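Local coordinates for protein pseudoazurin (Methylobacterium extorquens, PDB 1PMY) that binds a single copper ion in a cupredoxin fold and probably carries electrons in the periplasm as a blue copper protein, at residues G13-R24 / R114-I122. Residues are numbered along the deposited sequence; the frame is centred on the assembly and turned at random.
Sequences GGMMVFDPALVR and RLDPLFAQI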
loop_
_atom_site.group_PDB
_atom_site.type_symbol
_atom_site.label_atom_id
_atom_site.label_comp_id
_atom_site.label_asym_id
_atom_site.label_seq_id
_atom_site.Cartn_x
_atom_site.Cartn_y
_atom_site.Cartn_z
ATOM N N GLY A 13 -10.309 0.329 -10.723
ATOM C CA GLY A 13 -10.934 -0.448 -9.646
ATOM C C GLY A 13 -12.112 0.248 -9.024
ATOM O O GLY A 13 -12.845 -0.376 -8.212
ATOM N N GLY A 14 -12.403 1.509 -9.303
ATOM C CA GLY A 14 -13.535 2.224 -8.765
ATOM C C GLY A 14 -13.209 3.398 -7.857
ATOM O O GLY A 14 -12.222 4.169 -8.141
ATOM N N MET A 15 -14.021 3.658 -6.860
ATOM C CA MET A 15 -13.891 4.765 -5.955
ATOM C C MET A 15 -12.811 4.543 -4.880
ATOM O O MET A 15 -12.699 3.439 -4.346
ATOM C CB MET A 15 -15.143 5.241 -5.260
ATOM C CG MET A 15 -16.390 5.228 -6.083
ATOM S SD MET A 15 -16.135 5.996 -7.700
ATOM C CE MET A 15 -15.841 7.710 -7.280
ATOM N N MET A 16 -12.072 5.581 -4.600
ATOM C CA MET A 16 -11.045 5.616 -3.527
ATOM C C MET A 16 -9.966 4.563 -3.764
ATOM O O MET A 16 -9.979 3.489 -3.080
ATOM C CB MET A 16 -11.660 5.527 -2.171
ATOM C CG MET A 16 -12.901 6.319 -1.928
ATOM S SD MET A 16 -12.399 8.076 -2.172
ATOM C CE MET A 16 -13.945 8.862 -1.835
ATOM N N VAL A 17 -9.076 4.819 -4.680
ATOM C CA VAL A 17 -8.008 3.954 -5.085
ATOM C C VAL A 17 -6.593 4.637 -5.191
ATOM O O VAL A 17 -6.476 5.856 -5.290
ATOM C CB VAL A 17 -8.308 3.287 -6.457
ATOM C CG1 VAL A 17 -9.685 2.612 -6.499
ATOM C CG2 VAL A 17 -8.245 4.321 -7.568
ATOM N N PHE A 18 -5.613 3.764 -5.063
ATOM C CA PHE A 18 -4.223 4.104 -5.252
ATOM C C PHE A 18 -3.991 3.608 -6.702
ATOM O O PHE A 18 -4.485 2.518 -7.021
ATOM C CB PHE A 18 -3.241 3.451 -4.286
ATOM C CG PHE A 18 -3.236 3.997 -2.896
ATOM C CD1 PHE A 18 -2.567 5.158 -2.500
ATOM C CD2 PHE A 18 -3.830 3.193 -1.906
ATOM C CE1 PHE A 18 -2.567 5.547 -1.143
ATOM C CE2 PHE A 18 -3.861 3.610 -0.569
ATOM C CZ PHE A 18 -3.283 4.784 -0.172
ATOM N N ASP A 19 -3.186 4.378 -7.422
ATOM C CA ASP A 19 -2.916 3.842 -8.833
ATOM C C ASP A 19 -1.424 4.063 -9.090
ATOM O O ASP A 19 -1.062 5.266 -9.193
ATOM C CB ASP A 19 -3.791 4.631 -9.823
ATOM C CG ASP A 19 -3.558 4.158 -11.270
ATOM O OD1 ASP A 19 -2.983 3.066 -11.466
ATOM O OD2 ASP A 19 -4.018 4.844 -12.202
ATOM N N PRO A 20 -0.663 3.020 -9.226
ATOM C CA PRO A 20 -1.014 1.640 -9.141
ATOM C C PRO A 20 -1.245 1.158 -7.661
ATOM O O PRO A 20 -0.727 1.838 -6.828
ATOM C CB PRO A 20 0.188 0.923 -9.734
ATOM C CG PRO A 20 1.347 1.774 -9.352
ATOM C CD PRO A 20 0.777 3.207 -9.562
ATOM N N ALA A 21 -2.035 0.093 -7.614
ATOM C CA ALA A 21 -2.369 -0.469 -6.274
ATOM C C ALA A 21 -1.352 -1.525 -5.886
ATOM O O ALA A 21 -1.224 -1.909 -4.658
ATOM C CB ALA A 21 -3.798 -1.002 -6.362
ATOM N N LEU A 22 -0.565 -2.009 -6.824
ATOM C CA LEU A 22 0.507 -2.995 -6.648
ATOM C C LEU A 22 1.827 -2.442 -7.232
ATOM O O LEU A 22 1.865 -2.055 -8.403
ATOM C CB LEU A 22 0.042 -4.365 -7.167
ATOM C CG LEU A 22 1.213 -5.388 -7.192
ATOM C CD1 LEU A 22 1.639 -5.776 -5.826
ATOM C CD2 LEU A 22 0.813 -6.545 -8.071
ATOM N N VAL A 23 2.788 -2.304 -6.354
ATOM C CA VAL A 23 4.101 -1.771 -6.645
ATOM C C VAL A 23 5.221 -2.768 -6.344
ATOM O O VAL A 23 5.360 -3.194 -5.180
ATOM C CB VAL A 23 4.355 -0.441 -5.815
ATOM C CG1 VAL A 23 5.682 0.163 -6.315
ATOM C CG2 VAL A 23 3.243 0.592 -6.111
ATOM N N ARG A 24 6.075 -3.001 -7.320
ATOM C CA ARG A 24 7.274 -3.879 -7.159
ATOM C C ARG A 24 8.504 -3.005 -7.034
ATOM O O ARG A 24 8.681 -2.198 -7.974
ATOM C CB ARG A 24 7.336 -4.931 -8.229
ATOM C CG ARG A 24 6.104 -5.832 -8.320
ATOM C CD ARG A 24 6.191 -6.796 -9.481
ATOM N NE ARG A 24 4.823 -7.134 -10.002
ATOM C CZ ARG A 24 4.209 -8.274 -9.710
ATOM N NH1 ARG A 24 4.805 -9.225 -8.994
ATOM N NH2 ARG A 24 2.941 -8.495 -10.108
ATOM N N ARG A 114 -10.464 -6.460 -3.006
ATOM C CA ARG A 114 -9.445 -5.664 -3.731
ATOM C C ARG A 114 -8.084 -6.266 -3.579
ATOM O O ARG A 114 -7.263 -6.200 -4.514
ATOM C CB ARG A 114 -9.490 -4.211 -3.240
ATOM C CG ARG A 114 -10.618 -3.508 -4.044
ATOM C CD ARG A 114 -10.458 -2.039 -3.838
ATOM N NE ARG A 114 -11.612 -1.366 -4.481
ATOM C CZ ARG A 114 -11.740 -0.043 -4.385
ATOM N NH1 ARG A 114 -10.888 0.728 -3.680
ATOM N NH2 ARG A 114 -12.701 0.496 -5.129
ATOM N N LEU A 115 -7.772 -6.782 -2.368
ATOM C CA LEU A 115 -6.448 -7.360 -2.135
ATOM C C LEU A 115 -6.232 -8.690 -2.830
ATOM O O LEU A 115 -5.085 -9.013 -3.179
ATOM C CB LEU A 115 -6.179 -7.570 -0.617
ATOM C CG LEU A 115 -5.953 -6.307 0.166
ATOM C CD1 LEU A 115 -5.984 -6.605 1.642
ATOM C CD2 LEU A 115 -4.617 -5.692 -0.244
ATOM N N ASP A 116 -7.336 -9.469 -2.937
ATOM C CA ASP A 116 -7.196 -10.800 -3.538
ATOM C C ASP A 116 -6.388 -10.931 -4.801
ATOM O O ASP A 116 -5.508 -11.806 -4.966
ATOM C CB ASP A 116 -8.548 -11.511 -3.632
ATOM C CG ASP A 116 -9.029 -11.969 -2.279
ATOM O OD1 ASP A 116 -8.238 -11.993 -1.336
ATOM O OD2 ASP A 116 -10.241 -12.250 -2.159
ATOM N N PRO A 117 -6.724 -10.107 -5.796
ATOM C CA PRO A 117 -6.036 -10.142 -7.081
ATOM C C PRO A 117 -4.626 -9.594 -7.002
ATOM O O PRO A 117 -3.811 -10.127 -7.792
ATOM C CB PRO A 117 -6.941 -9.495 -8.062
ATOM C CG PRO A 117 -8.135 -9.064 -7.296
ATOM C CD PRO A 117 -7.846 -9.173 -5.808
ATOM N N LEU A 118 -4.369 -8.750 -6.025
ATOM C CA LEU A 118 -3.012 -8.202 -5.859
ATOM C C LEU A 118 -2.142 -9.322 -5.289
ATOM O O LEU A 118 -1.046 -9.587 -5.803
ATOM C CB LEU A 118 -2.981 -6.916 -5.062
ATOM C CG LEU A 118 -3.817 -5.743 -5.537
ATOM C CD1 LEU A 118 -3.918 -4.553 -4.639
ATOM C CD2 LEU A 118 -3.669 -5.423 -7.002
ATOM N N PHE A 119 -2.696 -10.021 -4.278
ATOM C CA PHE A 119 -1.896 -11.109 -3.706
ATOM C C PHE A 119 -1.607 -12.128 -4.811
ATOM O O PHE A 119 -0.493 -12.742 -4.856
ATOM C CB PHE A 119 -2.520 -11.713 -2.437
ATOM C CG PHE A 119 -2.110 -10.989 -1.183
ATOM C CD1 PHE A 119 -0.804 -11.026 -0.700
ATOM C CD2 PHE A 119 -3.052 -10.207 -0.513
ATOM C CE1 PHE A 119 -0.451 -10.351 0.480
ATOM C CE2 PHE A 119 -2.714 -9.494 0.618
ATOM C CZ PHE A 119 -1.410 -9.579 1.126
ATOM N N ALA A 120 -2.665 -12.378 -5.585
ATOM C CA ALA A 120 -2.572 -13.391 -6.662
ATOM C C ALA A 120 -1.434 -13.114 -7.613
ATOM O O ALA A 120 -0.787 -14.057 -8.135
ATOM C CB ALA A 120 -3.908 -13.399 -7.430
ATOM N N GLN A 121 -1.194 -11.871 -7.895
ATOM C CA GLN A 121 -0.178 -11.324 -8.768
ATOM C C GLN A 121 1.208 -11.269 -8.188
ATOM O O GLN A 121 2.131 -10.828 -8.881
ATOM C CB GLN A 121 -0.633 -9.913 -9.260
ATOM C CG GLN A 121 -1.811 -10.073 -10.202
ATOM C CD GLN A 121 -2.405 -8.778 -10.667
ATOM O OE1 GLN A 121 -3.584 -8.430 -10.481
ATOM N NE2 GLN A 121 -1.588 -8.004 -11.399
ATOM N N ILE A 122 1.453 -11.682 -6.999
ATOM C CA ILE A 122 2.684 -11.745 -6.241
ATOM C C ILE A 122 3.108 -13.199 -6.044
ATOM O O ILE A 122 4.275 -13.519 -5.760
ATOM C CB ILE A 122 2.535 -10.923 -4.928
ATOM C CG1 ILE A 122 3.019 -9.483 -5.121
ATOM C CG2 ILE A 122 3.132 -11.530 -3.655
ATOM C CD1 ILE A 122 3.049 -8.853 -6.494
HETATM O O HOH W 1 -11.990 -3.146 -7.300
#
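Arg114 on the C-terminal helix and the carbonyls of Gly13, Met15 and Met16 join the helix to the cupredoxin beta-sandwich, a worked example of how one extended arginine can gather several backbone oxygens of a turning chain. The side chain leaves the helix with CB directed at segment 13-24, and CG, anti to the carbonyl carbon (chi1 -84°), starts a chain that stays extended through CD to NE. NE shares a water with Gly13 O, though its own bond to that water is weak. Beyond CZ the guanidinium presents its edge: Arg114 NH2 donates to Met15 O at 3.0 Å, almost within the guanidinium plane, and weakly to Gly13 O; NH1 of the same residue reaches Met16 O at 3.0 Å, standing well above that carbonyl's plane. Val17 CG1 lies 3.6 Å from Arg114 NH1, its side chain crossing the arginine at about a right angle. A leucine in place of Arg114 would probably leave the carbonyls of Met15 and Met16 without these donors and the corner at 15-16 less firmly tied to the helix. That corner lies near the metal, since the side chain of Met16 is about 5 Å from the copper ion and touches the ligand His40.

Farther along, the contact turns apolar. Leu118 CD1 meets Ala21 CB and its CD2 meets Leu22 CB, while Leu118 and Ile122 also rest on strand 87-92, the parallel neighbour of strand 17-25. At the helix end Arg24 reverses the scheme, with a strand arginine gripping Gln121 O end-on through NH1 and NH2, the latter at 2.8 Å. Ile122 CD1 covers one face of that guanidinium and presses on Leu22 CD1, a tight methyl pair at 3.4 Å.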